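Local coordinates for protein sulfur oxygenase/reductase (Halothiobacillus neapolitanus, PDB 6QPA) that probably catalyses the oxygen-dependent oxidation and disproportionation of elemental sulfur at a mononuclear non-haem iron site, within an assembly of 24 subunits, at residues P6-M12 with M76-W82; H54-Y60 with P294-F298; P150-L154 with G192-W196; E172-E176 with T251-V255. All coordinates share one frame; numbering follows the deposited sequence.

Contact 1: P6-M12 with M76-W82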
loop_
_atom_site.group_PDB
_atom_site.type_symbol
_atom_site.label_atom_id
_atom_site.label_comp_id
_atom_site.label_asym_id
_atom_site.label_seq_id
_atom_site.Cartn_x
_atom_site.Cartn_y
_atom_site.Cartn_z
ATOM N N PRO A 6 -6.839 -27.696 -62.882
ATOM C CA PRO A 6 -7.910 -26.818 -62.396
ATOM C C PRO A 6 -7.493 -25.358 -62.426
ATOM O O PRO A 6 -6.320 -25.002 -62.558
ATOM C CB PRO A 6 -8.158 -27.316 -60.970
ATOM C CG PRO A 6 -6.848 -27.892 -60.545
ATOM C CD PRO A 6 -6.252 -28.506 -61.797
ATOM N N ILE A 7 -8.500 -24.515 -62.261
ATOM C CA ILE A 7 -8.374 -23.069 -62.166
ATOM C C ILE A 7 -8.447 -22.693 -60.689
ATOM O O ILE A 7 -9.255 -23.253 -59.939
ATOM C CB ILE A 7 -9.515 -22.402 -62.973
ATOM C CG1 ILE A 7 -9.423 -22.745 -64.467
ATOM C CG2 ILE A 7 -9.587 -20.916 -62.739
ATOM C CD1 ILE A 7 -8.090 -22.521 -65.060
ATOM N N ILE A 8 -7.645 -21.727 -60.264
ATOM C CA ILE A 8 -7.673 -21.291 -58.875
ATOM C C ILE A 8 -8.055 -19.828 -58.875
ATOM O O ILE A 8 -7.382 -19.007 -59.511
ATOM C CB ILE A 8 -6.333 -21.510 -58.155
ATOM C CG1 ILE A 8 -5.924 -22.977 -58.232
ATOM C CG2 ILE A 8 -6.464 -21.144 -56.639
ATOM C CD1 ILE A 8 -4.640 -23.271 -57.472
ATOM N N ALA A 9 -9.154 -19.508 -58.200
ATOM C CA ALA A 9 -9.508 -18.128 -57.915
ATOM C C ALA A 9 -8.970 -17.776 -56.539
ATOM O O ALA A 9 -9.169 -18.527 -55.574
ATOM C CB ALA A 9 -11.027 -17.907 -57.992
ATOM N N ILE A 10 -8.235 -16.673 -56.452
ATOM C CA ILE A 10 -7.656 -16.242 -55.187
ATOM C C ILE A 10 -8.337 -14.953 -54.785
ATOM O O ILE A 10 -8.075 -13.898 -55.367
ATOM C CB ILE A 10 -6.136 -16.063 -55.257
ATOM C CG1 ILE A 10 -5.501 -17.380 -55.695
ATOM C CG2 ILE A 10 -5.628 -15.619 -53.882
ATOM C CD1 ILE A 10 -3.959 -17.339 -55.837
ATOM N N ASN A 11 -9.211 -15.041 -53.787
ATOM C CA ASN A 11 -9.841 -13.864 -53.214
ATOM C C ASN A 11 -8.842 -13.219 -52.258
ATOM O O ASN A 11 -8.505 -13.798 -51.220
ATOM C CB ASN A 11 -11.132 -14.260 -52.503
ATOM C CG ASN A 11 -11.988 -13.080 -52.180
ATOM O OD1 ASN A 11 -11.680 -12.318 -51.272
ATOM N ND2 ASN A 11 -13.074 -12.909 -52.932
ATOM N N MET A 12 -8.362 -12.032 -52.612
ATOM C CA MET A 12 -7.333 -11.319 -51.864
ATOM C C MET A 12 -7.977 -10.145 -51.150
ATOM O O MET A 12 -8.641 -9.318 -51.790
ATOM C CB MET A 12 -6.227 -10.830 -52.790
ATOM C CG MET A 12 -5.543 -11.925 -53.579
ATOM S SD MET A 12 -4.566 -11.201 -54.905
ATOM C CE MET A 12 -3.688 -12.653 -55.472
ATOM N N MET A 76 -5.389 -11.729 -46.223
ATOM C CA MET A 76 -6.224 -12.920 -46.095
ATOM C C MET A 76 -6.541 -13.382 -47.505
ATOM O O MET A 76 -7.214 -12.670 -48.250
ATOM C CB MET A 76 -7.493 -12.643 -45.301
ATOM C CG MET A 76 -7.910 -13.820 -44.441
ATOM S SD MET A 76 -9.228 -14.702 -45.247
ATOM C CE MET A 76 -10.584 -13.550 -44.951
ATOM N N PHE A 77 -5.997 -14.528 -47.893
ATOM C CA PHE A 77 -6.155 -15.073 -49.236
ATOM C C PHE A 77 -6.983 -16.338 -49.143
ATOM O O PHE A 77 -6.624 -17.258 -48.403
ATOM C CB PHE A 77 -4.813 -15.431 -49.883
ATOM C CG PHE A 77 -4.005 -14.256 -50.357
ATOM C CD1 PHE A 77 -4.243 -12.977 -49.887
ATOM C CD2 PHE A 77 -2.986 -14.449 -51.289
ATOM C CE1 PHE A 77 -3.476 -11.902 -50.322
ATOM C CE2 PHE A 77 -2.223 -13.384 -51.742
ATOM C CZ PHE A 77 -2.471 -12.099 -51.253
ATOM N N GLN A 78 -8.055 -16.409 -49.908
ATOM C CA GLN A 78 -8.869 -17.617 -49.963
ATOM C C GLN A 78 -8.730 -18.207 -51.361
ATOM O O GLN A 78 -9.168 -17.597 -52.337
ATOM C CB GLN A 78 -10.330 -17.325 -49.606
ATOM C CG GLN A 78 -10.560 -16.978 -48.124
ATOM C CD GLN A 78 -11.997 -16.536 -47.794
ATOM O OE1 GLN A 78 -12.615 -15.773 -48.535
ATOM N NE2 GLN A 78 -12.526 -17.029 -46.676
ATOM N N TYR A 79 -8.073 -19.359 -51.473
ATOM C CA TYR A 79 -8.096 -20.094 -52.729
ATOM C C TYR A 79 -9.413 -20.826 -52.837
ATOM O O TYR A 79 -9.784 -21.550 -51.917
ATOM C CB TYR A 79 -6.993 -21.149 -52.830
ATOM C CG TYR A 79 -5.560 -20.697 -52.845
ATOM C CD1 TYR A 79 -5.189 -19.423 -52.448
ATOM C CD2 TYR A 79 -4.564 -21.586 -53.232
ATOM C CE1 TYR A 79 -3.863 -19.039 -52.448
ATOM C CE2 TYR A 79 -3.236 -21.219 -53.245
ATOM C CZ TYR A 79 -2.882 -19.947 -52.850
ATOM O OH TYR A 79 -1.542 -19.599 -52.858
ATOM N N THR A 80 -10.097 -20.687 -53.959
ATOM C CA THR A 80 -11.129 -21.646 -54.326
ATOM C C THR A 80 -10.730 -22.256 -55.655
ATOM O O THR A 80 -10.241 -21.556 -56.542
ATOM C CB THR A 80 -12.542 -21.034 -54.406
ATOM O OG1 THR A 80 -12.534 -19.923 -55.295
ATOM C CG2 THR A 80 -13.015 -20.582 -52.996
ATOM N N VAL A 81 -10.867 -23.569 -55.747
ATOM C CA VAL A 81 -10.329 -24.357 -56.849
ATOM C C VAL A 81 -11.492 -24.944 -57.645
ATOM O O VAL A 81 -12.441 -25.493 -57.064
ATOM C CB VAL A 81 -9.379 -25.437 -56.300
ATOM C CG1 VAL A 81 -8.671 -26.175 -57.436
ATOM C CG2 VAL A 81 -8.360 -24.753 -55.333
ATOM N N TRP A 82 -11.418 -24.826 -58.972
ATOM C CA TRP A 82 -12.564 -25.016 -59.853
ATOM C C TRP A 82 -12.176 -25.829 -61.077
ATOM O O TRP A 82 -11.046 -25.738 -61.569
ATOM C CB TRP A 82 -13.129 -23.662 -60.334
ATOM C CG TRP A 82 -13.560 -22.832 -59.199
ATOM C CD1 TRP A 82 -12.810 -21.906 -58.515
ATOM C CD2 TRP A 82 -14.822 -22.894 -58.547
ATOM N NE1 TRP A 82 -13.556 -21.364 -57.498
ATOM C CE2 TRP A 82 -14.790 -21.963 -57.486
ATOM C CE3 TRP A 82 -15.991 -23.637 -58.763
ATOM C CZ2 TRP A 82 -15.889 -21.756 -56.639
ATOM C CZ3 TRP A 82 -17.087 -23.425 -57.924
ATOM C CH2 TRP A 82 -17.026 -22.488 -56.885
HETATM O O HOH W 1 -11.712 -17.765 -54.108
#
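Residues Ile7-Met12 and Met76-Trp82 form an antiparallel strand pair in the curled sheet of the alpha-beta barrel, beside the iron site. Ile7 with Trp82, Ala9 with Thr80 and Asn11 with Gln78 are the hydrogen-bonded pairs, each joined by two backbone bonds; the one from Ala9 N to Thr80 O measures 2.9 Å. The alternating non-hydrogen-bonded pairs carry isoleucine and valine, whose beta-branched side chains suit an extended backbone, together with aromatic rings and Met12. There Ile10 holds CG1 anti to its carbonyl carbon (chi1 -58°), which lays CD1 over the Tyr79 ring, 4.2 Å from the centroid. Met12 makes a Met-aromatic contact with Phe77: its CG stands above the middle of the ring, 3.8 Å from the centroid, while SD sits obliquely. Tyr79 OH is hydrogen-bonded to His256 ND1.

The face bearing Ala9, Thr80 and Trp82 looks towards the iron ligands His88 and Glu116. Alanine leaves room for the indole, and the Trp82 ring meets that of His88. A water hydrogen-bonds both Ala9 O and Thr80 OG1, and the same OG1 accepts Trp82 NE1 in the indole plane at 2.8 Å.

Contact 2: H54-Y60 with P294-F298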
loop_
_atom_site.group_PDB
_atom_site.type_symbol
_atom_site.label_atom_id
_atom_site.label_comp_id
_atom_site.label_asym_id
_atom_site.label_seq_id
_atom_site.Cartn_x
_atom_site.Cartn_y
_atom_site.Cartn_z
ATOM N N HIS A 54 9.032 -12.281 -45.913
ATOM C CA HIS A 54 10.464 -12.524 -45.939
ATOM C C HIS A 54 11.192 -11.190 -46.063
ATOM O O HIS A 54 11.017 -10.496 -47.065
ATOM C CB HIS A 54 10.861 -13.440 -47.085
ATOM C CG HIS A 54 12.200 -14.086 -46.875
ATOM N ND1 HIS A 54 13.368 -13.360 -46.777
ATOM C CD2 HIS A 54 12.549 -15.384 -46.693
ATOM C CE1 HIS A 54 14.379 -14.184 -46.559
ATOM N NE2 HIS A 54 13.909 -15.419 -46.501
ATOM N N PRO A 55 11.989 -10.786 -45.073
ATOM C CA PRO A 55 12.700 -9.499 -45.162
ATOM C C PRO A 55 13.809 -9.475 -46.213
ATOM O O PRO A 55 14.324 -8.386 -46.509
ATOM C CB PRO A 55 13.285 -9.318 -43.750
ATOM C CG PRO A 55 12.603 -10.339 -42.902
ATOM C CD PRO A 55 12.251 -11.475 -43.800
ATOM N N MET A 56 14.196 -10.635 -46.752
ATOM C CA MET A 56 15.178 -10.765 -47.831
ATOM C C MET A 56 16.470 -10.015 -47.506
ATOM O O MET A 56 16.944 -9.166 -48.265
ATOM C CB MET A 56 14.586 -10.315 -49.177
ATOM C CG MET A 56 13.776 -11.421 -49.839
ATOM S SD MET A 56 12.946 -10.946 -51.374
ATOM C CE MET A 56 14.345 -10.452 -52.391
ATOM N N ALA A 57 17.036 -10.362 -46.343
ATOM C CA ALA A 57 18.342 -9.879 -45.925
ATOM C C ALA A 57 18.362 -8.354 -45.837
ATOM O O ALA A 57 19.361 -7.702 -46.156
ATOM C CB ALA A 57 19.445 -10.407 -46.856
ATOM N N GLY A 58 17.245 -7.777 -45.392
ATOM C CA GLY A 58 17.154 -6.352 -45.129
ATOM C C GLY A 58 16.513 -5.523 -46.223
ATOM O O GLY A 58 16.312 -4.317 -46.021
ATOM N N ARG A 59 16.226 -6.121 -47.385
ATOM C CA ARG A 59 15.508 -5.406 -48.439
ATOM C C ARG A 59 14.146 -4.933 -47.942
ATOM O O ARG A 59 13.706 -3.836 -48.285
ATOM C CB ARG A 59 15.367 -6.310 -49.661
ATOM C CG ARG A 59 14.429 -5.834 -50.741
ATOM C CD ARG A 59 14.937 -4.617 -51.466
ATOM N NE ARG A 59 14.008 -4.254 -52.527
ATOM C CZ ARG A 59 12.956 -3.460 -52.365
ATOM N NH1 ARG A 59 12.704 -2.928 -51.168
ATOM N NH2 ARG A 59 12.154 -3.202 -53.399
ATOM N N TYR A 60 13.495 -5.722 -47.081
ATOM C CA TYR A 60 12.286 -5.269 -46.406
ATOM C C TYR A 60 12.507 -5.343 -44.908
ATOM O O TYR A 60 11.817 -6.092 -44.196
ATOM C CB TYR A 60 11.080 -6.107 -46.823
ATOM C CG TYR A 60 10.932 -6.160 -48.309
ATOM C CD1 TYR A 60 10.456 -5.059 -49.014
ATOM C CD2 TYR A 60 11.297 -7.291 -49.022
ATOM C CE1 TYR A 60 10.334 -5.083 -50.389
ATOM C CE2 TYR A 60 11.180 -7.326 -50.409
ATOM C CZ TYR A 60 10.697 -6.210 -51.079
ATOM O OH TYR A 60 10.561 -6.225 -52.439
ATOM N N PRO A 294 11.214 -10.332 -56.570
ATOM C CA PRO A 294 10.140 -11.059 -55.878
ATOM C C PRO A 294 9.803 -10.473 -54.508
ATOM O O PRO A 294 10.649 -9.845 -53.889
ATOM C CB PRO A 294 10.710 -12.472 -55.723
ATOM C CG PRO A 294 12.188 -12.281 -55.721
ATOM C CD PRO A 294 12.497 -11.056 -56.533
ATOM N N TYR A 295 8.558 -10.657 -54.072
ATOM C CA TYR A 295 8.113 -10.284 -52.735
ATOM C C TYR A 295 7.387 -11.485 -52.139
ATOM O O TYR A 295 6.435 -11.999 -52.736
ATOM C CB TYR A 295 7.193 -9.058 -52.780
ATOM C CG TYR A 295 6.805 -8.517 -51.402
ATOM C CD1 TYR A 295 7.695 -7.754 -50.658
ATOM C CD2 TYR A 295 5.536 -8.752 -50.868
ATOM C CE1 TYR A 295 7.339 -7.240 -49.407
ATOM C CE2 TYR A 295 5.171 -8.246 -49.636
ATOM C CZ TYR A 295 6.075 -7.499 -48.902
ATOM O OH TYR A 295 5.692 -7.001 -47.681
ATOM N N TYR A 296 7.842 -11.947 -50.980
ATOM C CA TYR A 296 7.326 -13.167 -50.376
ATOM C C TYR A 296 6.525 -12.829 -49.123
ATOM O O TYR A 296 7.078 -12.277 -48.167
ATOM C CB TYR A 296 8.480 -14.112 -50.047
ATOM C CG TYR A 296 8.943 -14.886 -51.273
ATOM C CD1 TYR A 296 8.295 -16.042 -51.652
ATOM C CD2 TYR A 296 9.991 -14.441 -52.058
ATOM C CE1 TYR A 296 8.671 -16.764 -52.745
ATOM C CE2 TYR A 296 10.383 -15.163 -53.185
ATOM C CZ TYR A 296 9.706 -16.326 -53.520
ATOM O OH TYR A 296 10.036 -17.087 -54.626
ATOM N N MET A 297 5.230 -13.158 -49.134
ATOM C CA MET A 297 4.381 -13.071 -47.949
ATOM C C MET A 297 4.247 -14.447 -47.297
ATOM O O MET A 297 4.106 -15.459 -47.986
ATOM C CB MET A 297 2.991 -12.527 -48.305
ATOM C CG MET A 297 3.013 -11.124 -48.901
ATOM S SD MET A 297 1.443 -10.680 -49.669
ATOM C CE MET A 297 0.379 -10.624 -48.216
ATOM N N PHE A 298 4.294 -14.477 -45.964
ATOM C CA PHE A 298 4.135 -15.702 -45.188
ATOM C C PHE A 298 2.685 -15.837 -44.723
ATOM O O PHE A 298 2.091 -14.868 -44.256
ATOM C CB PHE A 298 5.052 -15.707 -43.956
ATOM C CG PHE A 298 6.494 -16.035 -44.249
ATOM C CD1 PHE A 298 7.115 -15.569 -45.409
ATOM C CD2 PHE A 298 7.242 -16.803 -43.344
ATOM C CE1 PHE A 298 8.458 -15.856 -45.666
ATOM C CE2 PHE A 298 8.578 -17.104 -43.592
ATOM C CZ PHE A 298 9.194 -16.619 -44.756
HETATM O O HOH W 2 9.620 -10.437 -49.421
HETATM O O HOH W 3 12.089 -7.571 -54.065
#
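With CG anti to its carbonyl carbon (chi1 -53°), Tyr60 presents a ring face to Tyr295, whose own CG lies opposite the backbone N (chi1 -174°) and brings the ring in edge first. The result is a T-shaped aromatic pair with planes at 89°, joining the loop after strand 42-53 to strand 290-305. Tyr295 CD1 leads the approach, 3.4 Å from Tyr60 CZ, while Arg59 CG covers the opposite face of the Tyr60 ring. A leucine in place of Tyr60 would probably leave the Tyr295 edge without a flat surface to meet and strip a water of its phenolic partner. That water bonds Tyr60 OH and donates to Pro294 O at 2.7 Å.

Tyr295 OH is held by Ile111 O of a second subunit, and Arg59 also bonds there, so the pair lies at an interface. Between Met56 and Arg59 the loop makes a type I' turn; at Gly58 a side chain would jam against the preceding carbonyl. Nearer the strand, His54 N donates to Tyr296 O at 3.0 Å, and a second water bridges His54 O and Tyr296 N. The His54 ring is fixed from two directions: NE2 bonds His266 O, and ND1 accepts Met56 N in the ring plane at 2.8 Å.

Contact 3: P150-L154 with G192-W196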
loop_
_atom_site.group_PDB
_atom_site.type_symbol
_atom_site.label_atom_id
_atom_site.label_comp_id
_atom_site.label_asym_id
_atom_site.label_seq_id
_atom_site.Cartn_x
_atom_site.Cartn_y
_atom_site.Cartn_z
ATOM N N PRO A 150 5.763 -39.101 -50.288
ATOM C CA PRO A 150 5.796 -37.647 -50.442
ATOM C C PRO A 150 6.414 -36.960 -49.228
ATOM O O PRO A 150 6.612 -37.551 -48.158
ATOM C CB PRO A 150 4.316 -37.286 -50.579
ATOM C CG PRO A 150 3.625 -38.337 -49.756
ATOM C CD PRO A 150 4.404 -39.597 -50.001
ATOM N N LYS A 151 6.735 -35.681 -49.425
ATOM C CA LYS A 151 6.928 -34.782 -48.294
ATOM C C LYS A 151 5.641 -34.702 -47.469
ATOM O O LYS A 151 4.524 -34.781 -48.000
ATOM C CB LYS A 151 7.325 -33.390 -48.799
ATOM C CG LYS A 151 8.643 -33.335 -49.616
ATOM C CD LYS A 151 9.818 -33.953 -48.796
ATOM C CE LYS A 151 11.202 -33.573 -49.351
ATOM N NZ LYS A 151 11.513 -32.161 -48.948
ATOM N N VAL A 152 5.782 -34.550 -46.159
ATOM C CA VAL A 152 4.611 -34.534 -45.278
ATOM C C VAL A 152 4.058 -33.115 -45.198
ATOM O O VAL A 152 4.705 -32.222 -44.644
ATOM C CB VAL A 152 4.929 -35.078 -43.882
ATOM C CG1 VAL A 152 3.696 -34.929 -43.009
ATOM C CG2 VAL A 152 5.324 -36.545 -43.972
ATOM N N ALA A 153 2.849 -32.913 -45.748
ATOM C CA ALA A 153 2.141 -31.623 -45.712
ATOM C C ALA A 153 1.043 -31.730 -44.657
ATOM O O ALA A 153 -0.022 -32.292 -44.917
ATOM C CB ALA A 153 1.563 -31.256 -47.086
ATOM N N LEU A 154 1.310 -31.212 -43.456
ATOM C CA LEU A 154 0.391 -31.382 -42.334
ATOM C C LEU A 154 -0.796 -30.440 -42.485
ATOM O O LEU A 154 -0.618 -29.224 -42.623
ATOM C CB LEU A 154 1.103 -31.144 -41.001
ATOM C CG LEU A 154 2.165 -32.200 -40.671
ATOM C CD1 LEU A 154 2.882 -31.834 -39.384
ATOM C CD2 LEU A 154 1.565 -33.582 -40.554
ATOM N N GLY A 192 12.954 -29.224 -45.267
ATOM C CA GLY A 192 11.642 -28.721 -44.905
ATOM C C GLY A 192 10.803 -28.221 -46.053
ATOM O O GLY A 192 9.745 -27.628 -45.808
ATOM N N MET A 193 11.247 -28.429 -47.294
ATOM C CA MET A 193 10.503 -28.004 -48.481
ATOM C C MET A 193 9.387 -28.999 -48.764
ATOM O O MET A 193 9.647 -30.114 -49.214
ATOM C CB MET A 193 11.460 -27.928 -49.664
ATOM C CG MET A 193 11.274 -26.747 -50.559
ATOM S SD MET A 193 9.950 -27.080 -51.693
ATOM C CE MET A 193 10.436 -25.964 -53.031
ATOM N N VAL A 194 8.145 -28.579 -48.571
ATOM C CA VAL A 194 7.021 -29.501 -48.665
ATOM C C VAL A 194 6.481 -29.595 -50.088
ATOM O O VAL A 194 6.183 -30.690 -50.576
ATOM C CB VAL A 194 5.926 -29.067 -47.676
ATOM C CG1 VAL A 194 4.661 -29.867 -47.936
ATOM C CG2 VAL A 194 6.422 -29.261 -46.237
ATOM N N GLY A 195 6.369 -28.473 -50.787
ATOM C CA GLY A 195 5.817 -28.518 -52.131
ATOM C C GLY A 195 5.752 -27.138 -52.741
ATOM O O GLY A 195 6.089 -26.138 -52.108
ATOM N N TRP A 196 5.319 -27.090 -54.000
ATOM C CA TRP A 196 5.283 -25.802 -54.672
ATOM C C TRP A 196 4.301 -25.831 -55.833
ATOM O O TRP A 196 3.914 -26.887 -56.338
ATOM C CB TRP A 196 6.677 -25.385 -55.159
ATOM C CG TRP A 196 7.317 -26.365 -56.103
ATOM C CD1 TRP A 196 8.203 -27.362 -55.789
ATOM C CD2 TRP A 196 7.113 -26.440 -57.523
ATOM N NE1 TRP A 196 8.575 -28.046 -56.933
ATOM C CE2 TRP A 196 7.921 -27.495 -58.008
ATOM C CE3 TRP A 196 6.343 -25.700 -58.432
ATOM C CZ2 TRP A 196 7.970 -27.837 -59.364
ATOM C CZ3 TRP A 196 6.386 -26.049 -59.788
ATOM C CH2 TRP A 196 7.197 -27.107 -60.240
#
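Met193, following a Gly192 whose positive phi suits a residue without a side chain, turns its carbonyl O to the ammonium of Lys151, with NZ 2.8 Å away. The lysine reaches it by curling: CG lies against Met193 O, and bends at chi2 (-55°) and chi4 bring the amine back to the same oxygen, tilted from the carbonyl plane. NZ has a second anchor in Asp134 of a neighbouring subunit, a salt bridge, and Gly192 N bonds the other oxygen of that carboxylate. Lysine suits the place because it has both the length and the charge to join a backbone oxygen of its own chain to an acid of the next; a methionine there would probably leave Met193 O without this donor and the Asp134 carboxylate without its counter-charge.

Val194 comes next, its O lying 3.4 Å from Lys151 CB. Its CG1 presses on Ala153 CB at 3.5 Å, a close fit for which alanine's small methyl is suited, and CG2 rests near Val152 O. Together with Gly195 it faces Glu258 in a classic beta bulge, an irregularity at the start of strand 193-204.

Trp196 carries the strand onward and leans on Leu183 and Lys187 of helix 172-189, as Met193 does on Met186. Strand 251-259 flanks this edge, while residues 150-154 lead into the short strand 153-154, paired with 129-130 and bordered by helix 135-144.

Contact 4: E172-E176 with T251-V255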
loop_
_atom_site.group_PDB
_atom_site.type_symbol
_atom_site.label_atom_id
_atom_site.label_comp_id
_atom_site.label_asym_id
_atom_site.label_seq_id
_atom_site.Cartn_x
_atom_site.Cartn_y
_atom_site.Cartn_z
ATOM N N GLU A 172 7.635 -14.522 -70.333
ATOM C CA GLU A 172 6.803 -15.415 -69.529
ATOM C C GLU A 172 7.329 -16.845 -69.571
ATOM O O GLU A 172 7.510 -17.493 -68.532
ATOM C CB GLU A 172 5.350 -15.350 -70.003
ATOM C CG GLU A 172 4.565 -14.126 -69.509
ATOM C CD GLU A 172 4.721 -12.910 -70.439
ATOM O OE1 GLU A 172 5.545 -12.986 -71.377
ATOM O OE2 GLU A 172 4.013 -11.892 -70.239
ATOM N N LYS A 173 7.615 -17.343 -70.768
ATOM C CA LYS A 173 8.026 -18.733 -70.899
ATOM C C LYS A 173 9.368 -18.979 -70.228
ATOM O O LYS A 173 9.561 -20.015 -69.582
ATOM C CB LYS A 173 8.094 -19.116 -72.384
ATOM C CG LYS A 173 8.521 -20.554 -72.621
ATOM C CD LYS A 173 8.672 -20.884 -74.105
ATOM C CE LYS A 173 9.092 -22.340 -74.282
ATOM N NZ LYS A 173 9.239 -22.734 -75.709
ATOM N N ALA A 174 10.315 -18.056 -70.405
ATOM C CA ALA A 174 11.614 -18.176 -69.747
ATOM C C ALA A 174 11.468 -18.145 -68.229
ATOM O O ALA A 174 12.148 -18.898 -67.520
ATOM C CB ALA A 174 12.568 -17.077 -70.234
ATOM N N PHE A 175 10.603 -17.268 -67.711
ATOM C CA PHE A 175 10.349 -17.236 -66.273
ATOM C C PHE A 175 9.807 -18.574 -65.790
ATOM O O PHE A 175 10.250 -19.107 -64.763
ATOM C CB PHE A 175 9.359 -16.121 -65.913
ATOM C CG PHE A 175 8.845 -16.211 -64.504
ATOM C CD1 PHE A 175 9.543 -15.616 -63.453
ATOM C CD2 PHE A 175 7.700 -16.944 -64.212
ATOM C CE1 PHE A 175 9.090 -15.727 -62.131
ATOM C CE2 PHE A 175 7.240 -17.068 -62.899
ATOM C CZ PHE A 175 7.921 -16.458 -61.859
ATOM N N GLU A 176 8.823 -19.118 -66.511
ATOM C CA GLU A 176 8.221 -20.379 -66.095
ATOM C C GLU A 176 9.268 -21.479 -66.014
ATOM O O GLU A 176 9.321 -22.229 -65.030
ATOM C CB GLU A 176 7.096 -20.757 -67.064
ATOM C CG GLU A 176 5.908 -19.816 -66.959
ATOM C CD GLU A 176 4.794 -20.087 -67.970
ATOM O OE1 GLU A 176 4.878 -21.105 -68.689
ATOM O OE2 GLU A 176 3.818 -19.297 -68.017
ATOM N N THR A 251 2.535 -9.421 -66.679
ATOM C CA THR A 251 1.947 -10.653 -66.185
ATOM C C THR A 251 2.377 -10.937 -64.762
ATOM O O THR A 251 3.577 -10.939 -64.445
ATOM C CB THR A 251 2.357 -11.817 -67.078
ATOM O OG1 THR A 251 1.992 -11.528 -68.435
ATOM C CG2 THR A 251 1.693 -13.089 -66.606
ATOM N N GLN A 252 1.398 -11.212 -63.907
ATOM C CA GLN A 252 1.692 -11.585 -62.532
ATOM C C GLN A 252 1.792 -13.092 -62.410
ATOM O O GLN A 252 0.913 -13.819 -62.883
ATOM C CB GLN A 252 0.620 -11.078 -61.568
ATOM C CG GLN A 252 0.853 -11.563 -60.147
ATOM C CD GLN A 252 -0.253 -11.129 -59.226
ATOM O OE1 GLN A 252 -1.409 -11.454 -59.457
ATOM N NE2 GLN A 252 0.090 -10.373 -58.189
ATOM N N TYR A 253 2.852 -13.555 -61.760
ATOM C CA TYR A 253 2.963 -14.939 -61.326
ATOM C C TYR A 253 3.043 -14.979 -59.814
ATOM O O TYR A 253 3.806 -14.211 -59.214
ATOM C CB TYR A 253 4.205 -15.615 -61.914
ATOM C CG TYR A 253 4.123 -15.945 -63.398
ATOM C CD1 TYR A 253 4.376 -14.986 -64.360
ATOM C CD2 TYR A 253 3.834 -17.239 -63.824
ATOM C CE1 TYR A 253 4.319 -15.298 -65.725
ATOM C CE2 TYR A 253 3.779 -17.569 -65.185
ATOM C CZ TYR A 253 4.017 -16.594 -66.127
ATOM O OH TYR A 253 3.984 -16.930 -67.465
ATOM N N LEU A 254 2.274 -15.880 -59.203
ATOM C CA LEU A 254 2.380 -16.171 -57.779
ATOM C C LEU A 254 3.071 -17.509 -57.611
ATOM O O LEU A 254 2.592 -18.525 -58.127
ATOM C CB LEU A 254 1.014 -16.211 -57.110
ATOM C CG LEU A 254 0.309 -14.871 -57.181
ATOM C CD1 LEU A 254 -0.998 -14.929 -56.384
ATOM C CD2 LEU A 254 1.247 -13.816 -56.626
ATOM N N VAL A 255 4.182 -17.513 -56.883
ATOM C CA VAL A 255 4.925 -18.736 -56.622
ATOM C C VAL A 255 4.549 -19.220 -55.224
ATOM O O VAL A 255 4.945 -18.626 -54.217
ATOM C CB VAL A 255 6.433 -18.509 -56.776
ATOM C CG1 VAL A 255 7.206 -19.763 -56.348
ATOM C CG2 VAL A 255 6.751 -18.127 -58.236
HETATM O O HOH W 4 4.399 -9.603 -69.207
#
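Tyr253 OH donates a hydrogen bond to Glu176 OE2, and Thr251 OG1 donates another to Glu172 OE2, so two hydroxyls of strand 251-259 grip two carboxylates one turn apart at the start of helix 172-189. The tyrosine bond is modelled at 2.4 Å, a length too short to take literally; its acceptor lies at the ring edge, near the plane. The threonine bond measures 2.7 Å and uses the anti lone pair of OE2. A water donates to that same oxygen and accepts Thr251 N at 3.1 Å, while Glu172 OE1 has a weak bond to Gly170 N.

Between the two glutamates the phenol is also packed: Glu172 CB comes within 3.3 Å of Tyr253 OH, and CG lies at the ring edge. Phe175 covers one face. Its CG is anti to the backbone N (chi1 168°), and this sends the ring down from the helix until CD2 stands over the middle of the tyrosine. The rings are oblique, their planes 43° apart and their centroids 4.6 Å, and CE2 touches Tyr253 CG. Val255 CG2 meets the Phe175 edge, and His165 packs against the same ring.

Segments 172-176 and 251-255 run nearly in the same direction, 10° apart, a barrel helix laid along its sheet. Phenylalanine and valine supply the greasy part of the seam and glutamates its outer margin. Glu172 accepts from a hydroxyl and a water, consistent with an ionised acid, which the helix dipole at this N-terminal end would probably favour; for Glu176 the overly short distance leaves any such inference doubtful.

From the N terminus, contact 1 closes first, pairing strands 7-15 and 74-82 around a loop that contains residues 54-60. That loop segment waits until strand 290-305 to close contact 2, so contacts 1 and 2 cross. Contacts 3 and 4 are both nested inside the long loop of contact 2 and cross each other: 172-176 lies between the segments of contact 3, and its partner 251-255 comes after 192-196. Contact 4 lays helix 172-189 on the sheet that contacts 1 to 3 also reach, and its Leu254 packs against Ile10 and Met12 of contact 1. Contacts 2 and 3 both extend to neighbouring subunits, linking the barrel to the assembly.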